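Local coordinates for protein phosphoglycerate kinase (PDB 4NG4) that catalyses the reversible transfer of a phosphoryl group between ATP and 3-phosphoglycerate, a step of glycolysis, at residues M149-F152 with A153-H156; S180-E183 with A184-A188; A292-S295 with N296-I299; Y310-L313 with M314-G318; A333-Q336 with G337-L341. One frame throughout, in Å; residues are numbered along the deposited sequence.

Contact 1: residues M149-F152 with A153-H156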
loop_
_atom_site.group_PDB
_atom_site.type_symbol
_atom_site.label_atom_id
_atom_site.label_comp_id
_atom_site.label_asym_id
_atom_site.label_seq_id
_atom_site.Cartn_x
_atom_site.Cartn_y
_atom_site.Cartn_z
ATOM N N MET A 149 -6.847 -16.629 0.222
ATOM C CA MET A 149 -6.289 -15.400 -0.331
ATOM C C MET A 149 -5.535 -14.679 0.760
ATOM O O MET A 149 -6.137 -14.024 1.608
ATOM C CB MET A 149 -7.379 -14.485 -0.908
ATOM C CG MET A 149 -6.860 -13.159 -1.518
ATOM S SD MET A 149 -5.392 -13.351 -2.548
ATOM C CE MET A 149 -5.493 -11.905 -3.593
ATOM N N ASP A 150 -4.213 -14.789 0.715
ATOM C CA ASP A 150 -3.335 -14.180 1.696
ATOM C C ASP A 150 -2.409 -13.169 1.015
ATOM O O ASP A 150 -1.257 -13.036 1.417
ATOM C CB ASP A 150 -2.525 -15.288 2.368
ATOM C CG ASP A 150 -1.805 -14.831 3.618
ATOM O OD1 ASP A 150 -2.418 -14.117 4.452
ATOM O OD2 ASP A 150 -0.618 -15.211 3.773
ATOM N N ALA A 151 -2.921 -12.451 0.006
ATOM C CA ALA A 151 -2.094 -11.571 -0.843
ATOM C C ALA A 151 -2.695 -10.166 -1.117
ATOM O O ALA A 151 -3.046 -9.831 -2.265
ATOM C CB ALA A 151 -1.797 -12.283 -2.156
ATOM N N PHE A 152 -2.781 -9.339 -0.070
ATOM C CA PHE A 152 -3.382 -8.002 -0.183
ATOM C C PHE A 152 -2.724 -7.118 -1.258
ATOM O O PHE A 152 -3.412 -6.329 -1.917
ATOM C CB PHE A 152 -3.362 -7.276 1.170
ATOM C CG PHE A 152 -4.070 -5.938 1.161
ATOM C CD1 PHE A 152 -5.435 -5.858 1.409
ATOM C CD2 PHE A 152 -3.378 -4.768 0.911
ATOM C CE1 PHE A 152 -6.099 -4.637 1.401
ATOM C CE2 PHE A 152 -4.032 -3.549 0.907
ATOM C CZ PHE A 152 -5.397 -3.483 1.149
ATOM N N ALA A 153 -1.409 -7.227 -1.435
ATOM C CA ALA A 153 -0.717 -6.446 -2.473
ATOM C C ALA A 153 -1.197 -6.748 -3.900
ATOM O O ALA A 153 -0.877 -6.008 -4.831
ATOM C CB ALA A 153 0.782 -6.654 -2.385
ATOM N N THR A 154 -1.957 -7.829 -4.059
ATOM C CA THR A 154 -2.497 -8.250 -5.351
ATOM C C THR A 154 -4.032 -8.105 -5.444
ATOM O O THR A 154 -4.589 -8.168 -6.549
ATOM C CB THR A 154 -2.096 -9.732 -5.636
ATOM O OG1 THR A 154 -2.780 -10.621 -4.742
ATOM C CG2 THR A 154 -0.603 -9.929 -5.440
ATOM N N ALA A 155 -4.694 -7.900 -4.299
ATOM C CA ALA A 155 -6.161 -7.930 -4.200
ATOM C C ALA A 155 -6.919 -6.879 -5.004
ATOM O O ALA A 155 -8.147 -7.016 -5.187
ATOM C CB ALA A 155 -6.587 -7.816 -2.744
ATOM N N HIS A 156 -6.203 -5.845 -5.457
ATOM C CA HIS A 156 -6.822 -4.710 -6.126
ATOM C C HIS A 156 -7.040 -4.916 -7.628
ATOM O O HIS A 156 -7.593 -4.040 -8.305
ATOM C CB HIS A 156 -6.032 -3.421 -5.839
ATOM C CG HIS A 156 -4.681 -3.354 -6.492
ATOM N ND1 HIS A 156 -3.747 -4.365 -6.388
ATOM C CD2 HIS A 156 -4.097 -2.375 -7.226
ATOM C CE1 HIS A 156 -2.653 -4.020 -7.046
ATOM N NE2 HIS A 156 -2.840 -2.818 -7.567
#

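Contact 2: residues S180-E183 with A184-A188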
loop_
_atom_site.group_PDB
_atom_site.type_symbol
_atom_site.label_atom_id
_atom_site.label_comp_id
_atom_site.label_asym_id
_atom_site.label_seq_id
_atom_site.Cartn_x
_atom_site.Cartn_y
_atom_site.Cartn_z
ATOM N N SER A 180 -4.071 -8.963 8.890
ATOM C CA SER A 180 -3.356 -7.889 9.571
ATOM C C SER A 180 -3.563 -6.585 8.826
ATOM O O SER A 180 -3.967 -5.579 9.418
ATOM C CB SER A 180 -1.860 -8.193 9.684
ATOM O OG SER A 180 -1.652 -9.465 10.276
ATOM N N GLU A 181 -3.304 -6.620 7.519
ATOM C CA GLU A 181 -3.427 -5.434 6.681
ATOM C C GLU A 181 -4.847 -4.866 6.722
ATOM O O GLU A 181 -5.018 -3.664 6.865
ATOM C CB GLU A 181 -3.008 -5.728 5.241
ATOM C CG GLU A 181 -2.890 -4.466 4.367
ATOM C CD GLU A 181 -1.465 -3.952 4.178
ATOM O OE1 GLU A 181 -0.498 -4.584 4.646
ATOM O OE2 GLU A 181 -1.318 -2.908 3.529
ATOM N N VAL A 182 -5.867 -5.706 6.599
ATOM C CA VAL A 182 -7.231 -5.189 6.653
ATOM C C VAL A 182 -7.527 -4.623 8.043
ATOM O O VAL A 182 -8.082 -3.536 8.163
ATOM C CB VAL A 182 -8.303 -6.233 6.266
ATOM C CG1 VAL A 182 -8.373 -7.353 7.291
ATOM C CG2 VAL A 182 -9.660 -5.568 6.130
ATOM N N GLU A 183 -7.133 -5.346 9.088
ATOM C CA GLU A 183 -7.364 -4.892 10.462
ATOM C C GLU A 183 -6.816 -3.484 10.665
ATOM O O GLU A 183 -7.524 -2.616 11.158
ATOM C CB GLU A 183 -6.726 -5.843 11.482
ATOM C CG GLU A 183 -7.623 -6.994 11.905
ATOM C CD GLU A 183 -6.991 -7.864 12.987
ATOM O OE1 GLU A 183 -7.708 -8.729 13.551
ATOM O OE2 GLU A 183 -5.782 -7.679 13.274
ATOM N N ALA A 184 -5.565 -3.269 10.268
ATOM C CA ALA A 184 -4.885 -1.989 10.468
ATOM C C ALA A 184 -5.527 -0.864 9.673
ATOM O O ALA A 184 -5.881 0.176 10.229
ATOM C CB ALA A 184 -3.428 -2.109 10.096
ATOM N N LEU A 185 -5.680 -1.069 8.373
ATOM C CA LEU A 185 -6.268 -0.045 7.527
ATOM C C LEU A 185 -7.663 0.318 8.010
ATOM O O LEU A 185 -7.939 1.490 8.272
ATOM C CB LEU A 185 -6.321 -0.481 6.062
ATOM C CG LEU A 185 -5.006 -0.558 5.283
ATOM C CD1 LEU A 185 -5.345 -0.642 3.817
ATOM C CD2 LEU A 185 -4.085 0.623 5.533
ATOM N N SER A 186 -8.531 -0.682 8.144
ATOM C CA SER A 186 -9.933 -0.438 8.472
ATOM C C SER A 186 -10.131 -0.035 9.924
ATOM O O SER A 186 -11.063 0.712 10.217
ATOM C CB SER A 186 -10.804 -1.649 8.140
ATOM O OG SER A 186 -10.445 -2.755 8.935
ATOM N N ARG A 187 -9.270 -0.517 10.828
ATOM C CA ARG A 187 -9.242 -0.005 12.215
ATOM C C ARG A 187 -9.218 1.524 12.223
ATOM O O ARG A 187 -9.975 2.159 12.960
ATOM C CB ARG A 187 -8.021 -0.519 13.001
ATOM C CG ARG A 187 -7.623 0.364 14.202
ATOM C CD ARG A 187 -6.550 -0.270 15.069
ATOM N NE ARG A 187 -6.242 0.598 16.200
ATOM C CZ ARG A 187 -5.667 0.211 17.343
ATOM N NH1 ARG A 187 -5.300 -1.059 17.553
ATOM N NH2 ARG A 187 -5.458 1.116 18.299
ATOM N N ALA A 188 -8.343 2.099 11.406
ATOM C CA ALA A 188 -8.213 3.543 11.327
ATOM C C ALA A 188 -9.088 4.164 10.255
ATOM O O ALA A 188 -8.723 5.222 9.720
ATOM C CB ALA A 188 -6.761 3.918 11.072
#

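Contact 3: residues A292-S295 with N296-I299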
loop_
_atom_site.group_PDB
_atom_site.type_symbol
_atom_site.label_atom_id
_atom_site.label_comp_id
_atom_site.label_asym_id
_atom_site.label_seq_id
_atom_site.Cartn_x
_atom_site.Cartn_y
_atom_site.Cartn_z
ATOM N N ALA A 292 5.480 35.968 -0.108
ATOM C CA ALA A 292 6.721 36.539 -0.641
ATOM C C ALA A 292 7.379 35.733 -1.760
ATOM O O ALA A 292 8.456 36.113 -2.197
ATOM C CB ALA A 292 7.716 36.763 0.495
ATOM N N VAL A 293 6.727 34.669 -2.243
ATOM C CA VAL A 293 7.281 33.839 -3.319
ATOM C C VAL A 293 7.290 34.604 -4.652
ATOM O O VAL A 293 6.232 34.933 -5.189
ATOM C CB VAL A 293 6.504 32.497 -3.502
ATOM C CG1 VAL A 293 7.111 31.666 -4.631
ATOM C CG2 VAL A 293 6.509 31.682 -2.212
ATOM N N THR A 294 8.493 34.861 -5.177
ATOM C CA THR A 294 8.669 35.612 -6.416
ATOM C C THR A 294 8.537 34.676 -7.629
ATOM O O THR A 294 8.278 33.484 -7.476
ATOM C CB THR A 294 10.015 36.375 -6.414
ATOM O OG1 THR A 294 11.118 35.457 -6.456
ATOM C CG2 THR A 294 10.115 37.246 -5.160
ATOM N N SER A 295 8.707 35.214 -8.833
ATOM C CA SER A 295 8.237 34.535 -10.036
ATOM C C SER A 295 9.127 33.417 -10.572
ATOM O O SER A 295 8.688 32.660 -11.435
ATOM C CB SER A 295 7.951 35.542 -11.150
ATOM O OG SER A 295 9.143 35.977 -11.781
ATOM N N ASN A 296 10.358 33.296 -10.102
ATOM C CA ASN A 296 11.171 32.137 -10.506
ATOM C C ASN A 296 11.852 31.461 -9.336
ATOM O O ASN A 296 13.034 31.139 -9.394
ATOM C CB ASN A 296 12.169 32.481 -11.627
ATOM C CG ASN A 296 13.126 33.566 -11.244
ATOM O OD1 ASN A 296 12.940 34.249 -10.239
ATOM N ND2 ASN A 296 14.167 33.739 -12.048
ATOM N N GLU A 297 11.061 31.262 -8.285
ATOM C CA GLU A 297 11.378 30.376 -7.179
ATOM C C GLU A 297 10.357 29.249 -7.179
ATOM O O GLU A 297 9.322 29.348 -7.827
ATOM C CB GLU A 297 11.259 31.111 -5.855
ATOM C CG GLU A 297 12.174 32.281 -5.700
ATOM C CD GLU A 297 12.046 32.921 -4.325
ATOM O OE1 GLU A 297 10.981 33.532 -4.018
ATOM O OE2 GLU A 297 13.021 32.809 -3.560
ATOM N N SER A 298 10.645 28.183 -6.440
ATOM C CA SER A 298 9.722 27.058 -6.332
ATOM C C SER A 298 9.698 26.601 -4.886
ATOM O O SER A 298 10.711 26.691 -4.187
ATOM C CB SER A 298 10.177 25.893 -7.225
ATOM O OG SER A 298 10.657 26.326 -8.482
ATOM N N ILE A 299 8.551 26.098 -4.445
ATOM C CA ILE A 299 8.412 25.583 -3.086
ATOM C C ILE A 299 8.866 24.129 -3.013
ATOM O O ILE A 299 8.315 23.277 -3.693
ATOM C CB ILE A 299 6.963 25.676 -2.605
ATOM C CG1 ILE A 299 6.511 27.153 -2.586
ATOM C CG2 ILE A 299 6.822 25.049 -1.216
ATOM C CD1 ILE A 299 5.032 27.354 -2.251
#

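Contact 4: residues Y310-L313 with M314-G318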
loop_
_atom_site.group_PDB
_atom_site.type_symbol
_atom_site.label_atom_id
_atom_site.label_comp_id
_atom_site.label_asym_id
_atom_site.label_seq_id
_atom_site.Cartn_x
_atom_site.Cartn_y
_atom_site.Cartn_z
ATOM N N TYR A 310 1.433 21.280 11.886
ATOM C CA TYR A 310 1.334 19.830 11.698
ATOM C C TYR A 310 1.719 19.089 12.984
ATOM O O TYR A 310 1.052 18.138 13.383
ATOM C CB TYR A 310 2.222 19.328 10.555
ATOM C CG TYR A 310 1.955 19.916 9.186
ATOM C CD1 TYR A 310 0.806 20.669 8.907
ATOM C CD2 TYR A 310 2.851 19.694 8.146
ATOM C CE1 TYR A 310 0.585 21.203 7.625
ATOM C CE2 TYR A 310 2.623 20.217 6.869
ATOM C CZ TYR A 310 1.496 20.959 6.622
ATOM O OH TYR A 310 1.300 21.449 5.364
ATOM N N ALA A 311 2.793 19.531 13.628
ATOM C CA ALA A 311 3.273 18.893 14.843
ATOM C C ALA A 311 2.217 18.897 15.960
ATOM O O ALA A 311 2.152 17.954 16.768
ATOM C CB ALA A 311 4.560 19.567 15.317
ATOM N N LYS A 312 1.398 19.947 16.014
ATOM C CA LYS A 312 0.305 20.031 16.994
ATOM C C LYS A 312 -0.764 18.982 16.710
ATOM O O LYS A 312 -1.180 18.269 17.614
ATOM C CB LYS A 312 -0.309 21.444 17.001
ATOM C CG LYS A 312 -1.343 21.718 18.118
ATOM C CD LYS A 312 -1.488 23.242 18.388
ATOM C CE LYS A 312 -2.653 23.603 19.346
ATOM N NZ LYS A 312 -2.527 22.959 20.693
ATOM N N LEU A 313 -1.183 18.875 15.453
ATOM C CA LEU A 313 -2.268 17.968 15.084
ATOM C C LEU A 313 -1.875 16.487 15.272
ATOM O O LEU A 313 -2.721 15.654 15.651
ATOM C CB LEU A 313 -2.736 18.239 13.647
ATOM C CG LEU A 313 -3.263 19.651 13.355
ATOM C CD1 LEU A 313 -3.524 19.900 11.863
ATOM C CD2 LEU A 313 -4.498 19.920 14.177
ATOM N N MET A 314 -0.601 16.165 15.022
ATOM C CA MET A 314 -0.100 14.811 15.268
ATOM C C MET A 314 -0.094 14.484 16.761
ATOM O O MET A 314 -0.515 13.386 17.163
ATOM C CB MET A 314 1.306 14.606 14.684
ATOM C CG MET A 314 1.392 14.722 13.151
ATOM S SD MET A 314 0.014 14.006 12.254
ATOM C CE MET A 314 -0.132 15.204 10.931
ATOM N N ALA A 315 0.387 15.431 17.569
ATOM C CA ALA A 315 0.488 15.239 19.023
ATOM C C ALA A 315 -0.890 15.049 19.693
ATOM O O ALA A 315 -1.040 14.316 20.669
ATOM C CB ALA A 315 1.232 16.411 19.643
ATOM N N GLN A 316 -1.897 15.703 19.125
ATOM C CA GLN A 316 -3.250 15.666 19.649
ATOM C C GLN A 316 -4.065 14.516 19.074
ATOM O O GLN A 316 -5.170 14.246 19.545
ATOM C CB GLN A 316 -3.948 16.977 19.310
ATOM C CG GLN A 316 -3.364 18.181 20.011
ATOM C CD GLN A 316 -3.921 19.494 19.488
ATOM O OE1 GLN A 316 -4.430 19.569 18.354
ATOM N NE2 GLN A 316 -3.813 20.548 20.306
ATOM N N ALA A 317 -3.526 13.853 18.050
ATOM C CA ALA A 317 -4.262 12.852 17.281
ATOM C C ALA A 317 -4.429 11.562 18.055
ATOM O O ALA A 317 -3.534 11.154 18.803
ATOM C CB ALA A 317 -3.556 12.576 15.973
ATOM N N GLY A 318 -5.596 10.938 17.874
ATOM C CA GLY A 318 -5.864 9.579 18.359
ATOM C C GLY A 318 -5.540 8.522 17.313
ATOM O O GLY A 318 -5.233 7.384 17.664
#

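Contact 5: residues A333-Q336 with G337-L341. With MG (magnesium ion), chain D.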
loop_
_atom_site.group_PDB
_atom_site.type_symbol
_atom_site.label_atom_id
_atom_site.label_comp_id
_atom_site.label_asym_id
_atom_site.label_seq_id
_atom_site.Cartn_x
_atom_site.Cartn_y
_atom_site.Cartn_z
ATOM N N ALA A 333 18.563 19.894 2.137
ATOM C CA ALA A 333 18.052 21.200 2.550
ATOM C C ALA A 333 16.510 21.182 2.632
ATOM O O ALA A 333 15.893 21.874 3.454
ATOM C CB ALA A 333 18.520 22.270 1.585
ATOM N N PHE A 334 15.899 20.355 1.793
ATOM C CA PHE A 334 14.468 20.383 1.615
ATOM C C PHE A 334 13.764 19.227 2.357
ATOM O O PHE A 334 12.619 18.871 2.032
ATOM C CB PHE A 334 14.181 20.417 0.115
ATOM C CG PHE A 334 14.861 21.573 -0.596
ATOM C CD1 PHE A 334 14.733 22.875 -0.120
ATOM C CD2 PHE A 334 15.633 21.368 -1.718
ATOM C CE1 PHE A 334 15.348 23.938 -0.754
ATOM C CE2 PHE A 334 16.253 22.432 -2.354
ATOM C CZ PHE A 334 16.106 23.721 -1.863
ATOM N N SER A 335 14.434 18.714 3.399
ATOM C CA SER A 335 13.987 17.532 4.132
ATOM C C SER A 335 13.477 17.818 5.555
ATOM O O SER A 335 12.837 16.953 6.178
ATOM C CB SER A 335 15.134 16.532 4.229
ATOM O OG SER A 335 16.079 16.960 5.185
ATOM N N GLN A 336 13.755 19.021 6.069
ATOM C CA GLN A 336 13.444 19.341 7.464
ATOM C C GLN A 336 11.946 19.173 7.713
ATOM O O GLN A 336 11.551 18.636 8.744
ATOM C CB GLN A 336 13.964 20.747 7.864
ATOM C CG GLN A 336 14.283 20.934 9.392
ATOM C CD GLN A 336 15.498 21.876 9.689
ATOM O OE1 GLN A 336 16.302 22.196 8.794
ATOM N NE2 GLN A 336 15.638 22.291 10.959
ATOM N N GLY A 337 11.124 19.586 6.759
ATOM C CA GLY A 337 9.666 19.445 6.895
ATOM C C GLY A 337 9.157 18.019 7.079
ATOM O O GLY A 337 8.306 17.751 7.943
ATOM N N THR A 338 9.693 17.104 6.278
ATOM C CA THR A 338 9.209 15.730 6.238
ATOM C C THR A 338 9.745 14.943 7.424
ATOM O O THR A 338 9.036 14.124 7.977
ATOM C CB THR A 338 9.560 15.061 4.911
ATOM O OG1 THR A 338 9.029 15.860 3.852
ATOM C CG2 THR A 338 8.986 13.647 4.822
ATOM N N ARG A 339 10.983 15.192 7.827
ATOM C CA ARG A 339 11.505 14.609 9.071
ATOM C C ARG A 339 10.677 15.070 10.275
ATOM O O ARG A 339 10.143 14.257 11.017
ATOM C CB ARG A 339 12.966 15.001 9.289
ATOM C CG ARG A 339 13.687 14.149 10.340
ATOM C CD ARG A 339 14.926 14.856 10.869
ATOM N NE ARG A 339 15.555 15.648 9.802
ATOM C CZ ARG A 339 16.466 15.194 8.945
ATOM N NH1 ARG A 339 16.913 13.934 9.017
ATOM N NH2 ARG A 339 16.940 16.013 8.014
ATOM N N ALA A 340 10.559 16.385 10.437
ATOM C CA ALA A 340 9.771 16.975 11.509
ATOM C C ALA A 340 8.460 16.244 11.644
ATOM O O ALA A 340 8.076 15.848 12.728
ATOM C CB ALA A 340 9.516 18.439 11.230
ATOM N N LEU A 341 7.781 16.073 10.517
ATOM C CA LEU A 341 6.494 15.402 10.484
ATOM C C LEU A 341 6.659 13.960 10.931
ATOM O O LEU A 341 5.932 13.486 11.802
ATOM C CB LEU A 341 5.892 15.463 9.077
ATOM C CG LEU A 341 4.555 14.731 8.878
ATOM C CD1 LEU A 341 3.407 15.487 9.544
ATOM C CD2 LEU A 341 4.279 14.524 7.390
HETATM MG MG MG D . 10.575 17.610 3.433
#

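Contact 1: residues M149-F152 with A153-H156
A chi1 of 69° sets Thr154 OG1 between its own backbone N and carbonyl carbon, turned back toward the carbonyl of Ala151. Met149 reaches the same hydroxyl from farther back: its CG lies anti to the backbone N (chi1 -180°), and a bend at chi2 (44°) carries CE up to Thr154. Ala151 O is gripped twice by Thr154. Thr154 OG1 donates to Ala151 O over 2.6 Å, in the carbonyl plane and on a lone pair, whereas Thr154 N, 2.9 Å from Ala151 O, approaches from above that plane. The two bonds satisfy Ala151 O and tie the Thr154 side chain back to the turn, the hydroxyl bond holding its chi1. One residue on, Ala155 N bonds to Phe152 O at 3.1 Å, so the chain makes two consecutive, overlapping turns, both close to type I, in the loop that follows strand 146-149 of the N-terminal parallel sheet. Loops of this kind, at the carboxyl ends of the strands, line the substrate side of a Rossmann-like domain. Here Ala153 touches Asp32 and Thr154 touches His70, both predicted to bind substrate. The contact surface is completed by apolar packing, with Met149 CE 4.3 Å from Ala155 CB. Both of these side chains also lie on Ala393 of helix 392-401, while Arg30 of strand 26-31 touches Met149, Ala151 and Thr154.

Contact 2: residues S180-E183 with A184-A188
Leu185 stands one helical turn above Glu181, and its side chain starts over that residue's carbonyl. Leu185 CB lies 3.5 Å from Glu181 O. CG, held beside the backbone N by a chi1 of -71°, stays equally near the same oxygen. Beyond CG, CD1 meets the Phe152 ring, and the leucine end as a whole packs on Ile353 of strand 351-354 and on Phe382 and Phe385 of helix 380-387. Glu181 O itself is taken by Leu185 N at 3.1 Å.

Ser186 folds back on its own helix. Its OG, placed between backbone N and carbonyl carbon, reaches Val182 O at 2.6 Å from above the carbonyl plane. Ser186 N meets Val182 O at 2.9 Å, nearly in line with the C=O bond, so a single oxygen accepts two bonds from one residue. The carboxylate of Glu181 is fixed by Tyr374 OH and Ser376 OG, and the guanidinium of Arg187 forms a cation-pi contact with Tyr351. Regular i to i+4 bonding of this sort defines an alpha-helix, and helix 176-190, which runs from the last strand of the N-terminal sheet toward the first of the C-terminal sheet, is the interdomain helix of the phosphoglycerate kinase fold.

Contact 3: residues A292-S295 with N296-I299
Thr294 and Glu297 join the two limbs of a tight loop through one carboxylate oxygen, Glu297 OE1. Thr294 N donates to Glu297 OE1 at 3.0 Å with a nearly straight N-H...O angle of 168°, and Glu297 OE1 receives it on its anti lone pair, the one directed away from OE2. The hydroxyl of the same threonine adds a second, weak bond, Thr294 OG1 to Glu297 OE1, at 3.1 Å. A chi1 of 67° puts that hydroxyl between its backbone N and carbonyl carbon, on the side from which the carboxylate arrives.

Charge supplies a third hold. Lys288 NZ forms a salt bridge with Glu297 OE1 and also bonds to Ala292 O, tying the start of the loop to the same point. Three positive or donor groups about one oxygen would probably favour the ionised carboxylate.

The van der Waals part is small. The Glu297 chain runs extended beyond CG, and CG passes 3.4 Å from Thr294 OG1, the two side chains being set at a slant. Nearby, Val293 CA lies 3.8 Å from Glu297 OE1. Outside the loop Glu297 rests on Val275 of strand 272-276.

This is a surface loop closed by Glu297 OE1 on the N-H and hydroxyl of Thr294, and it joins the two outer strands, 286-289 and 298-300, of a three-stranded antiparallel sheet across its middle strand 272-276. Strand 298-300 brings Ile299 into the ADP pocket, where its carbonyl makes a weak hydrogen bond to the adenine N6.

Contact 4: residues Y310-L313 with M314-G318
Tyr310 O is the acceptor around which Met314 is arranged. Met314 N donates to Tyr310 O at 3.1 Å, nearly along the C=O axis, and the methionine side chain lies over the same oxygen, with CG at 3.4 Å from Tyr310 O. Bends at chi2 (-39°) and chi3 then bring CE back over that carbonyl instead of letting the chain run straight outward. The next bonds follow in order: Ala315 N to Ala311 O, 3.2 Å, from above the carbonyl plane, and Gln316 N to Lys312 O, 3.1 Å, with a less straight N-H...O angle of 143°.

On the exposed side the Lys312 and Gln316 side chains lie across one another, and Gln316 CG covers Lys312 O at 3.2 Å. Farther on, Ala317 N bonds to Met314 O three residues back; that oxygen also receives Ser348 OG.

These turns belong to helix 304-316 of the C-terminal domain. Tyr310, Leu313 and Met314 pack on Ile223 of strand 221-226, Met314 reaches Val197 and Val199 of strand 196-202, and helix 336-347 lies alongside, with Ala344 and Val345 against Met314.

Contact 5: residues A333-Q336 with G337-L341
Ser335 O accepts Arg339 N at 3.0 Å in a practically straight bond (178°) and Thr338 N in a weak, strongly bent one, while Ala340 N bonds to Gln336 O at 3.0 Å. These bonds build the first turn of helix 336-347, which follows the loop after strand 319-323 in the nucleotide-binding C-terminal domain and begins at a magnesium site.

Ser335 OG is bonded to Glu332 O just upstream; Arg339 NH2 comes alongside it at 3.1 Å from Ser335 OG, but the angle is too poor for a hydrogen bond. Arg339 gets there because its chain bends at chi3 and turns back along the helix. The Phe334 ring has Ala333 CB over one face and meets the Phe300 ring.

Gly337 N donates to Asp301 OD2, so a metal-site residue is also tied to the helix start. Phe334 turns its carbonyl toward the ion, Phe334 O lying 2.8 Å from the magnesium. Thr338 chi1 of -56° leaves OG1 beside its backbone N, and Thr338 OG1 coordinates the magnesium at 2.4 Å.

Overall arrangement
Contact 1 and contact 2 meet near the domain junction: Phe152 CD2 lies 3.5 Å from Glu181 CG, and Phe152 CZ lies 3.9 Å from Leu185 CD1, so the substrate-side loop rests on the interdomain helix. Contacts 4 and 5 also touch, Met314 CE being 3.8 Å from Leu341 CD1, which packs two helices of the C-terminal domain together. Contact 3 does not touch contact 5 (nearest atoms about 6 Å apart), but supplies Ile299 to the ADP pocket, while contact 5 binds the magnesium and the Thr338 side chain is about 7 Å from ADP. The centres of contacts 1 and 5, substrate side and metal side, are about 33 Å apart.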